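Local structure of levoglucosan dehydrogenase (Pseudarthrobacter phenanthrenivorans, 6A3F) at residues Q183-D188 with S194-K199; G205-I210 with A392-A397; S233-E238 with E283-A288. The protein catalyses the NAD+-dependent oxidation of levoglucosan (1,6-anhydro-beta-D-glucose) to 3-dehydrolevoglucosan, and is a homotetrameric member of the Gfo/Idh/MocA family. One frame throughout, in Å; residues are numbered along the deposited sequence.

Contact 1: Q183-D188 with S194-K199. With SO4 (sulfate ion), chain E.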
ATOM      1  N   GLN B 183      16.648  -8.030   4.760  1.00 19.27           N
ATOM      2  CA  GLN B 183      17.542  -6.889   4.784  1.00 19.62           C
ATOM      3  C   GLN B 183      18.452  -6.959   3.565  1.00 20.35           C
ATOM      4  O   GLN B 183      18.523  -8.019   2.897  1.00 19.48           O
ATOM      5  CB  GLN B 183      18.440  -6.889   6.018  1.00 21.23           C
ATOM      6  CG  GLN B 183      17.718  -6.708   7.343  1.00 19.99           C
ATOM      7  CD  GLN B 183      18.656  -6.414   8.489  1.00 22.62           C
ATOM      8  OE1 GLN B 183      19.573  -7.211   8.776  1.00 21.57           O
ATOM      9  NE2 GLN B 183      18.393  -5.312   9.228  1.00 20.82           N
ATOM     10  N   ASP B 184      19.132  -5.837   3.310  1.00 18.35           N
ATOM     11  CA  ASP B 184      20.076  -5.733   2.164  1.00 16.96           C
ATOM     12  C   ASP B 184      21.340  -4.990   2.533  1.00 17.28           C
ATOM     13  O   ASP B 184      22.123  -4.675   1.604  1.00 20.13           O
ATOM     14  CB  ASP B 184      19.426  -5.165   0.939  1.00 18.87           C
ATOM     15  CG  ASP B 184      19.095  -3.719   1.065  1.00 18.43           C
ATOM     16  OD1 ASP B 184      19.432  -3.128   2.110  1.00 19.42           O
ATOM     17  OD2 ASP B 184      18.443  -3.251   0.137  1.00 19.55           O
ATOM     18  N   TRP B 185      21.590  -4.738   3.826  1.00 17.25           N
ATOM     19  CA  TRP B 185      22.707  -3.819   4.142  1.00 21.33           C
ATOM     20  C   TRP B 185      24.045  -4.464   3.724  1.00 23.26           C
ATOM     21  O   TRP B 185      24.982  -3.737   3.472  1.00 24.76           O
ATOM     22  CB  TRP B 185      22.753  -3.415   5.615  1.00 22.83           C
ATOM     23  CG  TRP B 185      22.905  -4.562   6.565  1.00 24.29           C
ATOM     24  CD1 TRP B 185      21.900  -5.276   7.165  1.00 22.56           C
ATOM     25  CD2 TRP B 185      24.134  -5.082   7.087  1.00 24.81           C
ATOM     26  NE1 TRP B 185      22.428  -6.251   7.953  1.00 24.72           N
ATOM     27  CE2 TRP B 185      23.789  -6.173   7.913  1.00 25.16           C
ATOM     28  CE3 TRP B 185      25.490  -4.814   6.846  1.00 26.92           C
ATOM     29  CZ2 TRP B 185      24.746  -6.919   8.588  1.00 25.73           C
ATOM     30  CZ3 TRP B 185      26.442  -5.555   7.509  1.00 28.22           C
ATOM     31  CH2 TRP B 185      26.070  -6.591   8.377  1.00 26.73           C
ATOM     32  N   SER B 186      24.138  -5.780   3.715  1.00 20.54           N
ATOM     33  CA  SER B 186      25.442  -6.431   3.316  1.00 24.08           C
ATOM     34  C   SER B 186      25.354  -7.049   1.916  1.00 24.15           C
ATOM     35  O   SER B 186      26.159  -7.915   1.523  1.00 26.91           O
ATOM     36  CB  SER B 186      25.872  -7.439   4.355  1.00 24.83           C
ATOM     37  OG  SER B 186      24.915  -8.478   4.490  1.00 21.09           O
ATOM     38  N   ALA B 187      24.390  -6.642   1.105  1.00 23.88           N
ATOM     39  CA  ALA B 187      24.154  -7.347  -0.156  1.00 24.98           C
ATOM     40  C   ALA B 187      25.219  -6.993  -1.209  1.00 25.13           C
ATOM     41  O   ALA B 187      25.260  -7.613  -2.249  1.00 26.70           O
ATOM     42  CB  ALA B 187      22.789  -7.018  -0.692  1.00 27.16           C
ATOM     43  N   ASP B 188      26.015  -5.982  -0.969  1.00 26.73           N
ATOM     44  CA  ASP B 188      27.182  -5.680  -1.824  1.00 26.42           C
ATOM     45  C   ASP B 188      28.403  -6.520  -1.308  1.00 25.01           C
ATOM     46  O   ASP B 188      28.814  -6.407  -0.181  1.00 24.31           O
ATOM     47  CB  ASP B 188      27.466  -4.193  -1.740  1.00 30.07           C
ATOM     48  CG  ASP B 188      28.591  -3.717  -2.681  1.00 36.57           C
ATOM     49  OD1 ASP B 188      29.368  -4.526  -3.205  1.00 33.77           O
ATOM     50  OD2 ASP B 188      28.680  -2.492  -2.877  1.00 45.42           O
ATOM     51  N   SER B 194      33.290  -8.090   8.778  1.00 33.38           N
ATOM     52  CA  SER B 194      33.252  -7.655  10.114  1.00 31.07           C
ATOM     53  C   SER B 194      32.927  -8.868  10.978  1.00 30.70           C
ATOM     54  O   SER B 194      32.737  -9.999  10.444  1.00 33.84           O
ATOM     55  CB  SER B 194      32.237  -6.554  10.296  1.00 33.80           C
ATOM     56  OG  SER B 194      30.919  -7.060  10.122  1.00 34.21           O
ATOM     57  N   TRP B 195      32.832  -8.629  12.278  1.00 29.33           N
ATOM     58  CA  TRP B 195      32.564  -9.669  13.238  1.00 31.49           C
ATOM     59  C   TRP B 195      31.232 -10.371  12.941  1.00 29.43           C
ATOM     60  O   TRP B 195      31.088 -11.547  13.304  1.00 27.76           O
ATOM     61  CB  TRP B 195      32.611  -9.148  14.667  1.00 30.75           C
ATOM     62  CG  TRP B 195      31.448  -8.307  15.106  1.00 30.05           C
ATOM     63  CD1 TRP B 195      31.391  -6.944  15.079  1.00 31.61           C
ATOM     64  CD2 TRP B 195      30.185  -8.753  15.663  1.00 29.59           C
ATOM     65  NE1 TRP B 195      30.197  -6.513  15.593  1.00 31.13           N
ATOM     66  CE2 TRP B 195      29.432  -7.594  15.946  1.00 27.49           C
ATOM     67  CE3 TRP B 195      29.622 -10.009  15.962  1.00 27.67           C
ATOM     68  CZ2 TRP B 195      28.142  -7.646  16.499  1.00 28.75           C
ATOM     69  CZ3 TRP B 195      28.363 -10.062  16.523  1.00 31.87           C
ATOM     70  CH2 TRP B 195      27.636  -8.888  16.804  1.00 27.95           C
ATOM     71  N   ARG B 196      30.263  -9.644  12.373  1.00 26.72           N
ATOM     72  CA  ARG B 196      28.950 -10.251  12.091  1.00 25.54           C
ATOM     73  C   ARG B 196      29.066 -11.319  10.996  1.00 25.38           C
ATOM     74  O   ARG B 196      28.110 -12.087  10.805  1.00 26.07           O
ATOM     75  CB  ARG B 196      27.926  -9.184  11.636  1.00 27.28           C
ATOM     76  CG  ARG B 196      27.530  -8.184  12.707  1.00 30.19           C
ATOM     77  CD  ARG B 196      26.423  -7.246  12.251  1.00 31.46           C
ATOM     78  NE  ARG B 196      25.938  -6.480  13.381  1.00 39.05           N
ATOM     79  CZ  ARG B 196      26.593  -5.471  13.930  1.00 42.20           C
ATOM     80  NH1 ARG B 196      27.740  -5.067  13.400  1.00 46.14           N
ATOM     81  NH2 ARG B 196      26.134  -4.909  15.039  1.00 37.08           N
ATOM     82  N   PHE B 197      30.215 -11.424  10.301  1.00 25.18           N
ATOM     83  CA  PHE B 197      30.397 -12.452   9.302  1.00 25.30           C
ATOM     84  C   PHE B 197      31.365 -13.533   9.794  1.00 29.62           C
ATOM     85  O   PHE B 197      31.788 -14.352   8.977  1.00 30.85           O
ATOM     86  CB  PHE B 197      30.843 -11.842   7.971  1.00 26.59           C
ATOM     87  CG  PHE B 197      29.814 -10.911   7.389  1.00 25.77           C
ATOM     88  CD1 PHE B 197      28.697 -11.411   6.737  1.00 23.96           C
ATOM     89  CD2 PHE B 197      29.907  -9.541   7.575  1.00 27.62           C
ATOM     90  CE1 PHE B 197      27.715 -10.567   6.254  1.00 23.59           C
ATOM     91  CE2 PHE B 197      28.900  -8.695   7.132  1.00 27.61           C
ATOM     92  CZ  PHE B 197      27.808  -9.205   6.467  1.00 24.71           C
ATOM     93  N   GLN B 198      31.610 -13.611  11.097  1.00 31.46           N
ATOM     94  CA  GLN B 198      32.666 -14.524  11.596  1.00 31.64           C
ATOM     95  C   GLN B 198      32.066 -15.456  12.636  1.00 31.10           C
ATOM     96  O   GLN B 198      31.749 -15.015  13.712  1.00 27.57           O
ATOM     97  CB  GLN B 198      33.810 -13.707  12.198  1.00 33.95           C
ATOM     98  CG  GLN B 198      34.499 -12.828  11.180  1.00 35.69           C
ATOM     99  CD  GLN B 198      35.825 -12.305  11.659  1.00 45.84           C
ATOM    100  OE1 GLN B 198      35.904 -11.325  12.411  1.00 50.50           O
ATOM    101  NE2 GLN B 198      36.884 -12.928  11.171  1.00 49.42           N
ATOM    102  N   LYS B 199      31.966 -16.752  12.323  1.00 31.06           N
ATOM    103  CA  LYS B 199      31.331 -17.712  13.205  1.00 29.86           C
ATOM    104  C   LYS B 199      31.987 -17.701  14.590  1.00 28.20           C
ATOM    105  O   LYS B 199      31.327 -18.022  15.573  1.00 31.18           O
ATOM    106  CB  LYS B 199      31.410 -19.097  12.549  1.00 36.25           C
ATOM    107  CG  LYS B 199      30.881 -20.278  13.347  1.00 39.83           C
ATOM    108  CD  LYS B 199      31.004 -21.555  12.509  1.00 44.39           C
ATOM    109  CE  LYS B 199      30.161 -22.689  13.024  1.00 50.79           C
ATOM    110  NZ  LYS B 199      30.620 -23.120  14.365  1.00 51.87           N
TER
HETATM  111  S   SO4 E 401      29.012  -2.991  16.254  1.00 84.96           S
HETATM  112  O1  SO4 E 401      27.834  -3.588  16.938  1.00 81.75           O
HETATM  113  O2  SO4 E 401      28.934  -3.232  14.780  1.00 73.69           O
HETATM  114  O3  SO4 E 401      29.059  -1.518  16.543  1.00 72.94           O
HETATM  115  O4  SO4 E 401      30.221  -3.675  16.794  1.00 71.92           O
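The ring of F197 and the indole of W185 meet obliquely: the six-membered ring of W185 and the F197 ring have centroids 5.7 Å apart and planes inclined at 51°. The touching atom of W185 is CH2, at the far corner of the indole, 3.7 Å from F197 CZ. S186 comes to the edge of the F197 ring, near its plane, with S186 CB 3.4 Å from F197 CZ, while the same CB covers one face of the W185 indole toward its rim. Q183 CD lies at the indole edge, in its plane, and Q183 OE1 takes a weak, bent hydrogen bond from W185 NE1. W185 holds its CG between its own backbone N and carbonyl carbon (chi1 60°), which carries the indole across to the second segment.

The guanidinium of R196 stands perpendicular to the W185 indole, and it is the aliphatic CD that touches, 3.9 Å from W185 CH2. One guanidinium face is covered by W195 CZ2. Its edge faces a sulfate, probably from the crystallisation liquor: R196 NH1 donates to O2 over 2.6 Å at 167°, R196 NH2 to O1, and W195 NE1 to O4 over 3.1 Å. R196 and W195 both bind NADH, and R196 and Q183 bind levoglucosan; the anion is thus held by donors of residues that bind cofactor and substrate, consistent with a polar pocket in this apo form.

Both segments belong to the loop between strand 174-182 and helix 199-202. R239 forms a cation-pi pair with F197, D209 on helix 206-221 touches R196, and I348 of a second subunit packs on Q183 and W185.

Contact 2: G205-I210 with A392-A397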
ATOM      1  N   GLY B 205      25.089 -16.047  11.371  1.00 22.94           N
ATOM      2  CA  GLY B 205      24.942 -14.832  10.563  1.00 24.20           C
ATOM      3  C   GLY B 205      23.527 -14.286  10.665  1.00 20.98           C
ATOM      4  O   GLY B 205      23.150 -13.852  11.752  1.00 22.35           O
ATOM      5  N   ALA B 206      22.749 -14.409   9.592  1.00 21.54           N
ATOM      6  CA  ALA B 206      21.317 -13.965   9.614  1.00 21.20           C
ATOM      7  C   ALA B 206      20.544 -14.676  10.726  1.00 21.98           C
ATOM      8  O   ALA B 206      19.766 -14.038  11.471  1.00 22.75           O
ATOM      9  CB  ALA B 206      20.691 -14.195   8.273  1.00 25.35           C
ATOM     10  N   LEU B 207      20.789 -15.971  10.904  1.00 19.30           N
ATOM     11  CA  LEU B 207      20.106 -16.724  11.937  1.00 21.02           C
ATOM     12  C   LEU B 207      20.165 -16.004  13.297  1.00 24.15           C
ATOM     13  O   LEU B 207      19.129 -15.671  13.851  1.00 22.03           O
ATOM     14  CB  LEU B 207      20.713 -18.126  12.003  1.00 22.46           C
ATOM     15  CG  LEU B 207      20.165 -18.990  13.124  1.00 22.80           C
ATOM     16  CD1 LEU B 207      18.655 -19.165  13.010  1.00 22.39           C
ATOM     17  CD2 LEU B 207      20.867 -20.335  13.162  1.00 24.82           C
ATOM     18  N   GLY B 208      21.369 -15.822  13.896  1.00 23.64           N
ATOM     19  CA  GLY B 208      21.472 -15.227  15.212  1.00 22.88           C
ATOM     20  C   GLY B 208      21.129 -13.739  15.250  1.00 21.38           C
ATOM     21  O   GLY B 208      20.708 -13.209  16.291  1.00 23.86           O
ATOM     22  N   ASP B 209      21.474 -13.030  14.183  1.00 21.05           N
ATOM     23  CA  ASP B 209      21.363 -11.588  14.162  1.00 22.10           C
ATOM     24  C   ASP B 209      19.903 -11.119  13.949  1.00 23.70           C
ATOM     25  O   ASP B 209      19.448 -10.170  14.634  1.00 23.09           O
ATOM     26  CB  ASP B 209      22.244 -10.998  13.060  1.00 22.50           C
ATOM     27  CG  ASP B 209      22.390  -9.496  13.145  1.00 24.22           C
ATOM     28  OD1 ASP B 209      22.290  -8.957  14.251  1.00 23.74           O
ATOM     29  OD2 ASP B 209      22.634  -8.862  12.095  1.00 21.70           O
ATOM     30  N   ILE B 210      19.204 -11.755  13.013  1.00 22.20           N
ATOM     31  CA  ILE B 210      17.869 -11.219  12.631  1.00 20.55           C
ATOM     32  C   ILE B 210      16.794 -12.297  12.728  1.00 22.41           C
ATOM     33  O   ILE B 210      15.669 -11.994  13.134  1.00 21.20           O
ATOM     34  CB  ILE B 210      17.882 -10.492  11.282  1.00 19.30           C
ATOM     35  CG1 ILE B 210      18.508 -11.312  10.158  1.00 18.35           C
ATOM     36  CG2 ILE B 210      18.528  -9.118  11.456  1.00 19.00           C
ATOM     37  CD1 ILE B 210      18.398 -10.687   8.765  1.00 17.52           C
ATOM     38  N   ALA B 392      19.102 -26.128  16.986  1.00 23.82           N
ATOM     39  CA  ALA B 392      18.295 -27.111  16.284  1.00 25.20           C
ATOM     40  C   ALA B 392      18.215 -26.797  14.791  1.00 24.50           C
ATOM     41  O   ALA B 392      18.260 -27.689  13.953  1.00 25.09           O
ATOM     42  CB  ALA B 392      16.934 -27.233  16.913  1.00 28.05           C
ATOM     43  N   ILE B 393      18.131 -25.530  14.446  1.00 22.79           N
ATOM     44  CA  ILE B 393      18.065 -25.127  13.046  1.00 23.00           C
ATOM     45  C   ILE B 393      19.372 -25.490  12.338  1.00 23.64           C
ATOM     46  O   ILE B 393      19.386 -26.023  11.233  1.00 25.67           O
ATOM     47  CB  ILE B 393      17.713 -23.618  12.990  1.00 23.54           C
ATOM     48  CG1 ILE B 393      16.232 -23.417  13.328  1.00 22.84           C
ATOM     49  CG2 ILE B 393      18.117 -23.070  11.647  1.00 23.36           C
ATOM     50  CD1 ILE B 393      15.805 -21.952  13.434  1.00 22.88           C
ATOM     51  N   VAL B 394      20.476 -25.223  12.994  1.00 24.85           N
ATOM     52  CA  VAL B 394      21.817 -25.505  12.408  1.00 26.81           C
ATOM     53  C   VAL B 394      22.007 -27.021  12.224  1.00 23.81           C
ATOM     54  O   VAL B 394      22.412 -27.475  11.177  1.00 23.57           O
ATOM     55  CB  VAL B 394      22.924 -24.901  13.286  1.00 28.99           C
ATOM     56  CG1 VAL B 394      24.306 -25.310  12.786  1.00 30.01           C
ATOM     57  CG2 VAL B 394      22.842 -23.381  13.360  1.00 27.25           C
ATOM     58  N   GLU B 395      21.667 -27.782  13.218  1.00 28.17           N
ATOM     59  CA  GLU B 395      21.739 -29.253  13.123  1.00 27.46           C
ATOM     60  C   GLU B 395      20.777 -29.787  12.044  1.00 29.46           C
ATOM     61  O   GLU B 395      21.129 -30.647  11.200  1.00 26.44           O
ATOM     62  CB  GLU B 395      21.363 -29.816  14.476  1.00 30.34           C
ATOM     63  CG  GLU B 395      21.467 -31.326  14.528  1.00 31.90           C
ATOM     64  CD  GLU B 395      20.947 -31.950  15.798  1.00 38.93           C
ATOM     65  OE1 GLU B 395      20.746 -31.224  16.791  1.00 48.05           O
ATOM     66  OE2 GLU B 395      20.750 -33.176  15.791  1.00 53.25           O
ATOM     67  N   SER B 396      19.535 -29.291  12.055  1.00 27.19           N
ATOM     68  CA  SER B 396      18.588 -29.661  11.008  1.00 25.41           C
ATOM     69  C   SER B 396      19.145 -29.411   9.597  1.00 23.72           C
ATOM     70  O   SER B 396      18.978 -30.250   8.663  1.00 26.03           O
ATOM     71  CB  SER B 396      17.262 -28.939  11.158  1.00 26.31           C
ATOM     72  OG  SER B 396      16.590 -29.010   9.918  1.00 26.83           O
ATOM     73  N   ALA B 397      19.720 -28.218   9.387  1.00 26.43           N
ATOM     74  CA  ALA B 397      20.246 -27.855   8.082  1.00 25.77           C
ATOM     75  C   ALA B 397      21.394 -28.801   7.672  1.00 24.19           C
ATOM     76  O   ALA B 397      21.517 -29.145   6.487  1.00 25.06           O
ATOM     77  CB  ALA B 397      20.709 -26.419   8.056  1.00 25.57           C
TER
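L207 meets I393 and V394 through apolar contacts alone, each methyl branch of the leucine having a different nearest partner. CD1 of L207 lies 4.0 Å from CD1 of I393, and CD2 of L207 lies 3.6 Å from CG2 of V394. I393 CG2 sits 4.2 Å from both leucine methyls; I393 therefore touches both of them, while V394 is reached by CD2 alone. The CG of L207 is anti to its backbone N (chi1 175°), which stretches the side chain away from its own helix and lets both methyls reach across. The leucine crosses both partners at a slant. At 8.7 Å between the CA atoms of L207 and I393, the helices are spaced by side chains, and the buried area of 120 Å² rests on three residues.

Backbone hydrogen bonds hold each segment in shape. G205 occupies the N-cap position, and its O accepts from D209 N at 3.1 Å; I210 N bonds to A206 O. On the partner helix, A397 N bonds to I393 O over 2.9 Å.

An ionic contact leaves from another side of the first helix turn. D209, which binds levoglucosan, forms a salt bridge to K124 and so turns toward the substrate site, whereas L207 turns toward the packing.

In the fold, the contact joins the start of helix 206-221 to the later part of helix 380-399. I393 also rests on V228 and A230 of strand 225-233 and on V268 and T270 of strand 267-274, so helix 380-399 packs against the large mixed sheet; helix 206-221 reaches the same sheet where I210 touches A284 of strand 279-285.

Contact 3: S233-E238 with E283-A288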
ATOM      1  N   SER B 233      21.997 -20.746   3.803  1.00 21.31           N
ATOM      2  CA  SER B 233      22.635 -20.398   2.593  1.00 22.42           C
ATOM      3  C   SER B 233      23.629 -19.271   2.852  1.00 24.44           C
ATOM      4  O   SER B 233      23.382 -18.377   3.692  1.00 22.26           O
ATOM      5  CB  SER B 233      21.632 -20.001   1.545  1.00 22.96           C
ATOM      6  OG  SER B 233      20.658 -21.014   1.340  1.00 22.46           O
ATOM      7  N   THR B 234      24.771 -19.344   2.151  1.00 21.84           N
ATOM      8  CA  THR B 234      25.747 -18.261   2.125  1.00 23.27           C
ATOM      9  C   THR B 234      25.906 -17.833   0.678  1.00 22.66           C
ATOM     10  O   THR B 234      26.232 -18.668  -0.203  1.00 27.69           O
ATOM     11  CB  THR B 234      27.088 -18.661   2.747  1.00 22.92           C
ATOM     12  OG1 THR B 234      26.838 -19.053   4.090  1.00 22.65           O
ATOM     13  CG2 THR B 234      28.100 -17.535   2.713  1.00 24.89           C
ATOM     14  N   TRP B 235      25.576 -16.572   0.398  1.00 22.62           N
ATOM     15  CA  TRP B 235      25.541 -16.053  -0.955  1.00 21.76           C
ATOM     16  C   TRP B 235      26.794 -15.243  -1.318  1.00 21.07           C
ATOM     17  O   TRP B 235      27.066 -15.093  -2.495  1.00 22.90           O
ATOM     18  CB  TRP B 235      24.334 -15.134  -1.114  1.00 22.79           C
ATOM     19  CG  TRP B 235      23.023 -15.787  -0.830  1.00 22.92           C
ATOM     20  CD1 TRP B 235      22.058 -15.345   0.025  1.00 22.43           C
ATOM     21  CD2 TRP B 235      22.474 -16.917  -1.522  1.00 22.87           C
ATOM     22  NE1 TRP B 235      20.958 -16.162  -0.052  1.00 20.69           N
ATOM     23  CE2 TRP B 235      21.189 -17.145  -0.962  1.00 21.54           C
ATOM     24  CE3 TRP B 235      22.966 -17.813  -2.484  1.00 23.06           C
ATOM     25  CZ2 TRP B 235      20.364 -18.186  -1.373  1.00 23.61           C
ATOM     26  CZ3 TRP B 235      22.141 -18.850  -2.882  1.00 24.56           C
ATOM     27  CH2 TRP B 235      20.867 -19.029  -2.330  1.00 25.25           C
ATOM     28  N   ILE B 236      27.422 -14.640  -0.334  1.00 23.26           N
ATOM     29  CA  ILE B 236      28.656 -13.821  -0.541  1.00 24.00           C
ATOM     30  C   ILE B 236      29.708 -14.470   0.364  1.00 23.98           C
ATOM     31  O   ILE B 236      29.749 -14.288   1.556  1.00 22.52           O
ATOM     32  CB  ILE B 236      28.395 -12.325  -0.250  1.00 25.50           C
ATOM     33  CG1 ILE B 236      27.413 -11.758  -1.281  1.00 24.51           C
ATOM     34  CG2 ILE B 236      29.721 -11.545  -0.172  1.00 25.48           C
ATOM     35  CD1 ILE B 236      26.979 -10.335  -1.031  1.00 26.21           C
ATOM     36  N   PRO B 237      30.493 -15.405  -0.225  1.00 27.18           N
ATOM     37  CA  PRO B 237      31.279 -16.294   0.601  1.00 26.86           C
ATOM     38  C   PRO B 237      32.651 -15.723   0.999  1.00 24.91           C
ATOM     39  O   PRO B 237      33.341 -16.339   1.763  1.00 25.23           O
ATOM     40  CB  PRO B 237      31.472 -17.522  -0.297  1.00 28.04           C
ATOM     41  CG  PRO B 237      31.451 -16.939  -1.675  1.00 32.09           C
ATOM     42  CD  PRO B 237      30.366 -15.884  -1.599  1.00 29.38           C
ATOM     43  N   GLU B 238      32.972 -14.557   0.472  1.00 24.75           N
ATOM     44  CA  GLU B 238      34.241 -13.904   0.718  1.00 28.14           C
ATOM     45  C   GLU B 238      34.009 -12.394   0.814  1.00 23.75           C
ATOM     46  O   GLU B 238      33.343 -11.817  -0.025  1.00 26.88           O
ATOM     47  CB  GLU B 238      35.132 -14.306  -0.466  1.00 28.26           C
ATOM     48  CG  GLU B 238      36.401 -13.555  -0.667  1.00 36.34           C
ATOM     49  CD  GLU B 238      37.223 -14.294  -1.710  1.00 35.51           C
ATOM     50  OE1 GLU B 238      37.222 -13.859  -2.865  1.00 43.31           O
ATOM     51  OE2 GLU B 238      37.760 -15.358  -1.359  1.00 41.65           O
ATOM     52  N   GLU B 283      11.862 -16.972   7.666  1.00 19.17           N
ATOM     53  CA  GLU B 283      12.892 -16.760   6.661  1.00 20.59           C
ATOM     54  C   GLU B 283      13.576 -15.455   7.009  1.00 21.46           C
ATOM     55  O   GLU B 283      12.870 -14.422   7.247  1.00 18.91           O
ATOM     56  CB  GLU B 283      12.310 -16.699   5.245  1.00 21.32           C
ATOM     57  CG  GLU B 283      13.301 -16.459   4.139  1.00 21.93           C
ATOM     58  CD  GLU B 283      12.687 -16.606   2.753  1.00 23.63           C
ATOM     59  OE1 GLU B 283      11.722 -17.460   2.574  1.00 26.04           O
ATOM     60  OE2 GLU B 283      13.152 -15.857   1.861  1.00 24.40           O
ATOM     61  N   ALA B 284      14.896 -15.459   6.964  1.00 19.93           N
ATOM     62  CA  ALA B 284      15.656 -14.202   7.179  1.00 18.43           C
ATOM     63  C   ALA B 284      16.825 -14.161   6.190  1.00 20.28           C
ATOM     64  O   ALA B 284      17.377 -15.213   5.840  1.00 19.93           O
ATOM     65  CB  ALA B 284      16.076 -14.058   8.628  1.00 18.61           C
ATOM     66  N   THR B 285      17.180 -12.958   5.724  1.00 19.65           N
ATOM     67  CA  THR B 285      18.278 -12.790   4.798  1.00 20.75           C
ATOM     68  C   THR B 285      18.883 -11.388   4.954  1.00 22.88           C
ATOM     69  O   THR B 285      18.209 -10.416   5.331  1.00 19.59           O
ATOM     70  CB  THR B 285      17.821 -13.056   3.354  1.00 21.58           C
ATOM     71  OG1 THR B 285      18.984 -13.167   2.534  1.00 22.29           O
ATOM     72  CG2 THR B 285      16.903 -11.973   2.814  1.00 23.90           C
ATOM     73  N   ARG B 286      20.170 -11.318   4.595  1.00 20.93           N
ATOM     74  CA  ARG B 286      20.903 -10.092   4.418  1.00 21.80           C
ATOM     75  C   ARG B 286      21.024  -9.732   2.929  1.00 19.07           C
ATOM     76  O   ARG B 286      21.673  -8.716   2.601  1.00 21.38           O
ATOM     77  CB  ARG B 286      22.290 -10.276   5.039  1.00 20.80           C
ATOM     78  CG  ARG B 286      22.287 -10.418   6.539  1.00 22.79           C
ATOM     79  CD  ARG B 286      23.684 -10.636   7.144  1.00 22.08           C
ATOM     80  NE  ARG B 286      23.623 -10.514   8.579  1.00 21.89           N
ATOM     81  CZ  ARG B 286      24.568 -10.917   9.425  1.00 22.09           C
ATOM     82  NH1 ARG B 286      25.588 -11.657   9.003  1.00 20.74           N
ATOM     83  NH2 ARG B 286      24.498 -10.570  10.696  1.00 20.08           N
ATOM     84  N   ASN B 287      20.384 -10.475   2.023  1.00 19.02           N
ATOM     85  CA  ASN B 287      20.650 -10.380   0.586  1.00 20.44           C
ATOM     86  C   ASN B 287      19.352 -10.206  -0.202  1.00 20.67           C
ATOM     87  O   ASN B 287      19.120 -10.910  -1.173  1.00 18.33           O
ATOM     88  CB  ASN B 287      21.434 -11.601   0.075  1.00 19.29           C
ATOM     89  CG  ASN B 287      22.790 -11.692   0.721  1.00 19.68           C
ATOM     90  OD1 ASN B 287      22.886 -12.004   1.912  1.00 21.52           O
ATOM     91  ND2 ASN B 287      23.834 -11.309  -0.018  1.00 19.67           N
ATOM     92  N   ALA B 288      18.463  -9.303   0.270  1.00 18.94           N
ATOM     93  CA  ALA B 288      17.226  -9.011  -0.399  1.00 17.98           C
ATOM     94  C   ALA B 288      17.164  -7.523  -0.790  1.00 17.68           C
ATOM     95  O   ALA B 288      16.704  -6.710  -0.022  1.00 19.59           O
ATOM     96  CB  ALA B 288      16.093  -9.388   0.515  1.00 17.24           C
TER
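N287 packs against both W235 and I236, and van der Waals packing accounts for the direct contact. CD1 of W235 approaches both CB and CG of N287 at 3.8 Å. The amide lies at the edge of the indole, with OD1 of N287 near the ring plane, and the amide and ring planes are 67° apart. At the amide nitrogen, CD1 of I236 comes to 3.4 Å from ND2 of N287, a methyl against a polar group. With its CG anti to the carbonyl carbon (chi1 -63°), N287 directs the amide toward W235 and I236. Within the first segment, CB of S233 lies over one face of the W235 indole, toward its rim.

Polar links are made within a segment or through third parties. OG1 of T285 accepts from the backbone N of N287, 3.1 Å at 150°, forming an ST turn just where strand 279-285 ends. W235 NE1 and T285 OG1 are 4.4 Å apart, yet both hydrogen-bond to E267 OE1, so one carboxylate oxygen joins the two segments indirectly. D266 OD2 accepts from the backbone N of W235 and of I236, which holds the backbone of the loop at these two residues.

Across a subunit boundary, V279 of a third subunit packs on S233 and W235, placing this edge of the contact at an interface of the homotetramer.

The arrangement is that of a sheet end, where an ST turn closes strand 279-285 and the loop following strand 225-233 packs beside it; these two strands flank strand 267-274 in the mixed sheet of the C-terminal, substrate-binding alpha/beta domain.

In the fold
Along the chain, contact 1 closes first; contact 3 then lies nested within the long excursion that contact 2 closes, from helix 206-221 to helix 380-399. Contacts 1 and 3 are nearest, centres about 8 Å apart, with contacts 2 and 3 at about 12 Å and 1 and 2 at about 15 Å. Q183 N to T285 O and Q183 O to A288 N, each 2.9 Å, are probable hydrogen bonds that join segment 183-188, just after strand 174-182, to the end of strand 279-285 and the loop beyond it. R286 NH2 forms a salt bridge to D209 OD2 at 2.9 Å, while its NH1 bonds R196 O. The mixed sheet, its helices and its loops thus bring the levoglucosan-binding residues Q183, R196 and D209 together.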